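PDB 2O14: uncharacterized esterase YxiM from Bacillus subtilis, which probably acts as a hydrolase of the GDSL lipolytic enzyme family, most likely an esterase, although its natural substrate is not established. Local coordinates for residues S275-E287 with T331-P343. Residues are numbered along the deposited sequence; the frame is centred on the assembly and turned at random.
Sequences STPQGRATDFTSE and TLGLYMDGDTLHP
Y335 reaches across to the 275-287 loop and runs beneath A281. Its CB sits 4.1 Å from the CB of A281, and with CG anti to the carbonyl carbon, beside the backbone N (chi1 -74°), the ring is laid under that methyl. CG and CD1 take the closest approach, with A281 CB 3.3 Å from Y335 CD1; CE1 and, a little farther off, CD2 meet the same methyl. It thus sits over one ring face in a CH-pi contact, 17° off the normal at the centroid. Further out, CE2 and CZ lie under the backbone N of A281. At the tip, OH donates to the G279 carbonyl, 2.8 Å from Y335 OH to G279 O, meeting it from above the carbonyl plane; this bond holds the tip while the methyl rests on the face.

The N-H of A281 donates to T340 O (3.0 Å from A281 N), in the carbonyl plane and on a lone pair. R280 lies across T340: its CB and CG pass the same carbonyl oxygen, the chain runs extended from CG to NE, and a turn at chi4 (-71°) sets the guanidinium. NH1 meets T340 OG1 at 3.2 Å, a bent bond tilted from the guanidinium plane, and L341 CD1 lies over one face. D283 OD2 accepts from R280 N across the type I turn and forms a salt bridge with R295.

T340 and L341 lie between D339 and H342, the presumed active-site Asp and His of this SGNH-type hydrolase. D339 OD2 takes the H342 ND1 bond (2.7 Å) on its syn side, in the imidazole plane. OD1 takes two N-H groups, L341's closing an Asx turn and H342's adding the Asx motif. Carboxylate bonds thus orient H342, while the neighbouring loop grips T340 and Y335, consistent with a second-shell brace for the Asp-His pair.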
loop_
_atom_site.group_PDB
_atom_site.type_symbol
_atom_site.label_atom_id
_atom_site.label_comp_id
_atom_site.label_asym_id
_atom_site.label_seq_id
_atom_site.Cartn_x
_atom_site.Cartn_y
_atom_site.Cartn_z
ATOM N N SER A 275 -3.046 14.558 6.306
ATOM C CA SER A 275 -3.624 15.226 5.149
ATOM C C SER A 275 -5.143 15.272 5.223
ATOM O O SER A 275 -5.786 14.277 5.549
ATOM C CB SER A 275 -3.205 14.507 3.865
ATOM O OG SER A 275 -3.841 15.070 2.727
ATOM N N THR A 276 -5.717 16.435 4.933
ATOM C CA THR A 276 -7.168 16.575 4.934
ATOM C C THR A 276 -7.616 16.079 3.564
ATOM O O THR A 276 -7.184 16.597 2.536
ATOM C CB THR A 276 -7.596 18.048 5.127
ATOM O OG1 THR A 276 -6.968 18.866 4.132
ATOM C CG2 THR A 276 -7.192 18.538 6.518
ATOM N N PRO A 277 -8.469 15.044 3.526
ATOM C CA PRO A 277 -8.909 14.542 2.222
ATOM C C PRO A 277 -9.691 15.546 1.376
ATOM O O PRO A 277 -10.521 16.301 1.891
ATOM C CB PRO A 277 -9.722 13.293 2.580
ATOM C CG PRO A 277 -10.200 13.563 3.973
ATOM C CD PRO A 277 -9.019 14.233 4.628
ATOM N N GLN A 278 -9.404 15.565 0.079
ATOM C CA GLN A 278 -10.101 16.469 -0.828
ATOM C C GLN A 278 -11.578 16.103 -0.871
ATOM O O GLN A 278 -11.964 15.011 -0.439
ATOM C CB GLN A 278 -9.498 16.402 -2.228
ATOM C CG GLN A 278 -8.605 15.212 -2.486
ATOM C CD GLN A 278 -9.338 13.900 -2.412
ATOM O OE1 GLN A 278 -10.385 13.730 -3.034
ATOM N NE2 GLN A 278 -8.791 12.956 -1.660
ATOM N N GLY A 279 -12.401 17.018 -1.381
ATOM C CA GLY A 279 -13.832 16.773 -1.445
ATOM C C GLY A 279 -14.314 16.112 -2.721
ATOM O O GLY A 279 -13.549 15.440 -3.417
ATOM N N ARG A 280 -15.594 16.297 -3.025
ATOM C CA ARG A 280 -16.186 15.723 -4.228
ATOM C C ARG A 280 -15.997 16.651 -5.426
ATOM O O ARG A 280 -15.873 17.868 -5.270
ATOM C CB ARG A 280 -17.678 15.456 -4.009
ATOM C CG ARG A 280 -17.981 14.323 -3.034
ATOM C CD ARG A 280 -19.481 14.200 -2.798
ATOM N NE ARG A 280 -19.825 13.115 -1.881
ATOM C CZ ARG A 280 -19.722 11.821 -2.174
ATOM N NH1 ARG A 280 -19.281 11.439 -3.366
ATOM N NH2 ARG A 280 -20.066 10.907 -1.275
ATOM N N ALA A 281 -15.982 16.067 -6.622
ATOM C CA ALA A 281 -15.798 16.828 -7.853
ATOM C C ALA A 281 -16.883 17.879 -8.087
ATOM O O ALA A 281 -16.683 18.824 -8.846
ATOM C CB ALA A 281 -15.748 15.873 -9.042
ATOM N N THR A 282 -18.025 17.713 -7.430
ATOM C CA THR A 282 -19.147 18.628 -7.600
ATOM C C THR A 282 -19.377 19.620 -6.458
ATOM O O THR A 282 -20.438 20.243 -6.383
ATOM C CB THR A 282 -20.447 17.832 -7.830
ATOM O OG1 THR A 282 -20.597 16.860 -6.790
ATOM C CG2 THR A 282 -20.401 17.116 -9.170
ATOM N N ASP A 283 -18.395 19.773 -5.574
ATOM C CA ASP A 283 -18.529 20.710 -4.461
ATOM C C ASP A 283 -18.258 22.157 -4.903
ATOM O O ASP A 283 -17.468 22.877 -4.287
ATOM C CB ASP A 283 -17.578 20.332 -3.321
ATOM C CG ASP A 283 -17.941 19.006 -2.666
ATOM O OD1 ASP A 283 -19.059 18.495 -2.905
ATOM O OD2 ASP A 283 -17.104 18.482 -1.900
ATOM N N PHE A 284 -18.922 22.562 -5.983
ATOM C CA PHE A 284 -18.800 23.911 -6.532
ATOM C C PHE A 284 -20.044 24.712 -6.183
ATOM O O PHE A 284 -21.157 24.190 -6.252
ATOM C CB PHE A 284 -18.682 23.858 -8.055
ATOM C CG PHE A 284 -17.295 23.595 -8.552
ATOM C CD1 PHE A 284 -16.363 24.626 -8.621
ATOM C CD2 PHE A 284 -16.920 22.318 -8.970
ATOM C CE1 PHE A 284 -15.078 24.393 -9.102
ATOM C CE2 PHE A 284 -15.631 22.073 -9.454
ATOM C CZ PHE A 284 -14.712 23.114 -9.519
ATOM N N THR A 285 -19.856 25.981 -5.825
ATOM C CA THR A 285 -20.982 26.851 -5.494
ATOM C C THR A 285 -21.496 27.484 -6.787
ATOM O O THR A 285 -20.993 27.193 -7.877
ATOM C CB THR A 285 -20.570 28.000 -4.547
ATOM O OG1 THR A 285 -19.729 28.921 -5.256
ATOM C CG2 THR A 285 -19.822 27.459 -3.330
ATOM N N SER A 286 -22.489 28.357 -6.654
ATOM C CA SER A 286 -23.079 29.054 -7.794
ATOM C C SER A 286 -22.021 29.936 -8.445
ATOM O O SER A 286 -21.976 30.085 -9.668
ATOM C CB SER A 286 -24.240 29.932 -7.325
ATOM O OG SER A 286 -25.087 29.222 -6.442
ATOM N N GLU A 287 -21.171 30.518 -7.605
ATOM C CA GLU A 287 -20.106 31.398 -8.067
ATOM C C GLU A 287 -18.916 30.640 -8.648
ATOM O O GLU A 287 -17.876 31.235 -8.927
ATOM C CB GLU A 287 -19.640 32.293 -6.914
ATOM C CG GLU A 287 -20.524 33.515 -6.657
ATOM C CD GLU A 287 -22.003 33.180 -6.549
ATOM O OE1 GLU A 287 -22.643 32.927 -7.594
ATOM O OE2 GLU A 287 -22.527 33.166 -5.416
ATOM N N THR A 331 -12.480 19.882 -13.752
ATOM C CA THR A 331 -12.336 19.183 -12.477
ATOM C C THR A 331 -13.002 17.816 -12.578
ATOM O O THR A 331 -12.471 16.811 -12.109
ATOM C CB THR A 331 -12.997 19.971 -11.324
ATOM O OG1 THR A 331 -12.260 21.176 -11.084
ATOM C CG2 THR A 331 -13.025 19.137 -10.049
ATOM N N LEU A 332 -14.171 17.797 -13.204
ATOM C CA LEU A 332 -14.933 16.575 -13.391
ATOM C C LEU A 332 -14.094 15.551 -14.150
ATOM O O LEU A 332 -14.276 14.342 -13.992
ATOM C CB LEU A 332 -16.204 16.885 -14.174
ATOM C CG LEU A 332 -17.297 15.824 -14.138
ATOM C CD1 LEU A 332 -17.854 15.716 -12.719
ATOM C CD2 LEU A 332 -18.394 16.205 -15.121
ATOM N N GLY A 333 -13.173 16.043 -14.971
ATOM C CA GLY A 333 -12.317 15.154 -15.738
ATOM C C GLY A 333 -11.186 14.566 -14.914
ATOM O O GLY A 333 -10.384 13.777 -15.417
ATOM N N LEU A 334 -11.110 14.959 -13.645
ATOM C CA LEU A 334 -10.067 14.462 -12.754
ATOM C C LEU A 334 -10.617 13.373 -11.836
ATOM O O LEU A 334 -9.901 12.839 -10.994
ATOM C CB LEU A 334 -9.488 15.608 -11.919
ATOM C CG LEU A 334 -8.805 16.739 -12.694
ATOM C CD1 LEU A 334 -8.326 17.809 -11.724
ATOM C CD2 LEU A 334 -7.637 16.183 -13.496
ATOM N N TYR A 335 -11.898 13.056 -12.001
ATOM C CA TYR A 335 -12.544 12.013 -11.209
ATOM C C TYR A 335 -13.093 10.946 -12.142
ATOM O O TYR A 335 -13.332 11.210 -13.323
ATOM C CB TYR A 335 -13.699 12.583 -10.385
ATOM C CG TYR A 335 -13.276 13.397 -9.187
ATOM C CD1 TYR A 335 -12.663 14.636 -9.340
ATOM C CD2 TYR A 335 -13.509 12.935 -7.896
ATOM C CE1 TYR A 335 -12.296 15.399 -8.230
ATOM C CE2 TYR A 335 -13.145 13.685 -6.781
ATOM C CZ TYR A 335 -12.539 14.917 -6.956
ATOM O OH TYR A 335 -12.181 15.664 -5.857
HETATM N N MSE A 336 -13.288 9.742 -11.614
HETATM C CA MSE A 336 -13.830 8.643 -12.407
HETATM C C MSE A 336 -15.191 9.054 -12.965
HETATM O O MSE A 336 -15.953 9.753 -12.299
HETATM C CB MSE A 336 -13.983 7.387 -11.540
HETATM C CG MSE A 336 -12.663 6.763 -11.107
HETATM SE SE MSE A 336 -11.631 6.088 -12.604
HETATM C CE MSE A 336 -12.408 4.312 -12.726
ATOM N N ASP A 337 -15.492 8.620 -14.185
ATOM C CA ASP A 337 -16.763 8.965 -14.816
ATOM C C ASP A 337 -17.971 8.594 -13.960
ATOM O O ASP A 337 -18.073 7.474 -13.460
ATOM C CB ASP A 337 -16.886 8.281 -16.177
ATOM C CG ASP A 337 -18.197 8.610 -16.870
ATOM O OD1 ASP A 337 -18.424 9.801 -17.178
ATOM O OD2 ASP A 337 -19.003 7.682 -17.096
ATOM N N GLY A 338 -18.890 9.540 -13.800
ATOM C CA GLY A 338 -20.079 9.291 -13.005
ATOM C C GLY A 338 -19.753 8.981 -11.557
ATOM O O GLY A 338 -20.586 8.458 -10.822
ATOM N N ASP A 339 -18.532 9.311 -11.147
ATOM C CA ASP A 339 -18.083 9.066 -9.781
ATOM C C ASP A 339 -17.489 10.368 -9.247
ATOM O O ASP A 339 -16.384 10.758 -9.632
ATOM C CB ASP A 339 -17.015 7.969 -9.777
ATOM C CG ASP A 339 -16.735 7.427 -8.391
ATOM O OD1 ASP A 339 -16.865 8.194 -7.413
ATOM O OD2 ASP A 339 -16.370 6.236 -8.284
ATOM N N THR A 340 -18.215 11.038 -8.359
ATOM C CA THR A 340 -17.740 12.306 -7.815
ATOM C C THR A 340 -16.838 12.170 -6.594
ATOM O O THR A 340 -16.424 13.175 -6.015
ATOM C CB THR A 340 -18.918 13.216 -7.426
ATOM O OG1 THR A 340 -19.637 12.627 -6.333
ATOM C CG2 THR A 340 -19.859 13.401 -8.609
ATOM N N LEU A 341 -16.527 10.941 -6.199
ATOM C CA LEU A 341 -15.685 10.738 -5.025
ATOM C C LEU A 341 -14.284 10.226 -5.329
ATOM O O LEU A 341 -13.316 10.660 -4.708
ATOM C CB LEU A 341 -16.367 9.777 -4.049
ATOM C CG LEU A 341 -15.614 9.503 -2.739
ATOM C CD1 LEU A 341 -15.510 10.787 -1.926
ATOM C CD2 LEU A 341 -16.348 8.430 -1.937
ATOM N N HIS A 342 -14.174 9.311 -6.285
ATOM C CA HIS A 342 -12.885 8.719 -6.633
ATOM C C HIS A 342 -12.127 9.382 -7.776
ATOM O O HIS A 342 -12.608 9.439 -8.910
ATOM C CB HIS A 342 -13.069 7.233 -6.954
ATOM C CG HIS A 342 -13.749 6.469 -5.863
ATOM N ND1 HIS A 342 -14.990 5.891 -6.021
ATOM C CD2 HIS A 342 -13.376 6.218 -4.586
ATOM C CE1 HIS A 342 -15.352 5.317 -4.888
ATOM N NE2 HIS A 342 -14.391 5.501 -4.000
ATOM N N PRO A 343 -10.918 9.890 -7.490
ATOM C CA PRO A 343 -10.110 10.539 -8.525
ATOM C C PRO A 343 -9.656 9.491 -9.534
ATOM O O PRO A 343 -9.572 8.305 -9.202
ATOM C CB PRO A 343 -8.920 11.095 -7.741
ATOM C CG PRO A 343 -9.461 11.281 -6.358
ATOM C CD PRO A 343 -10.293 10.043 -6.166
#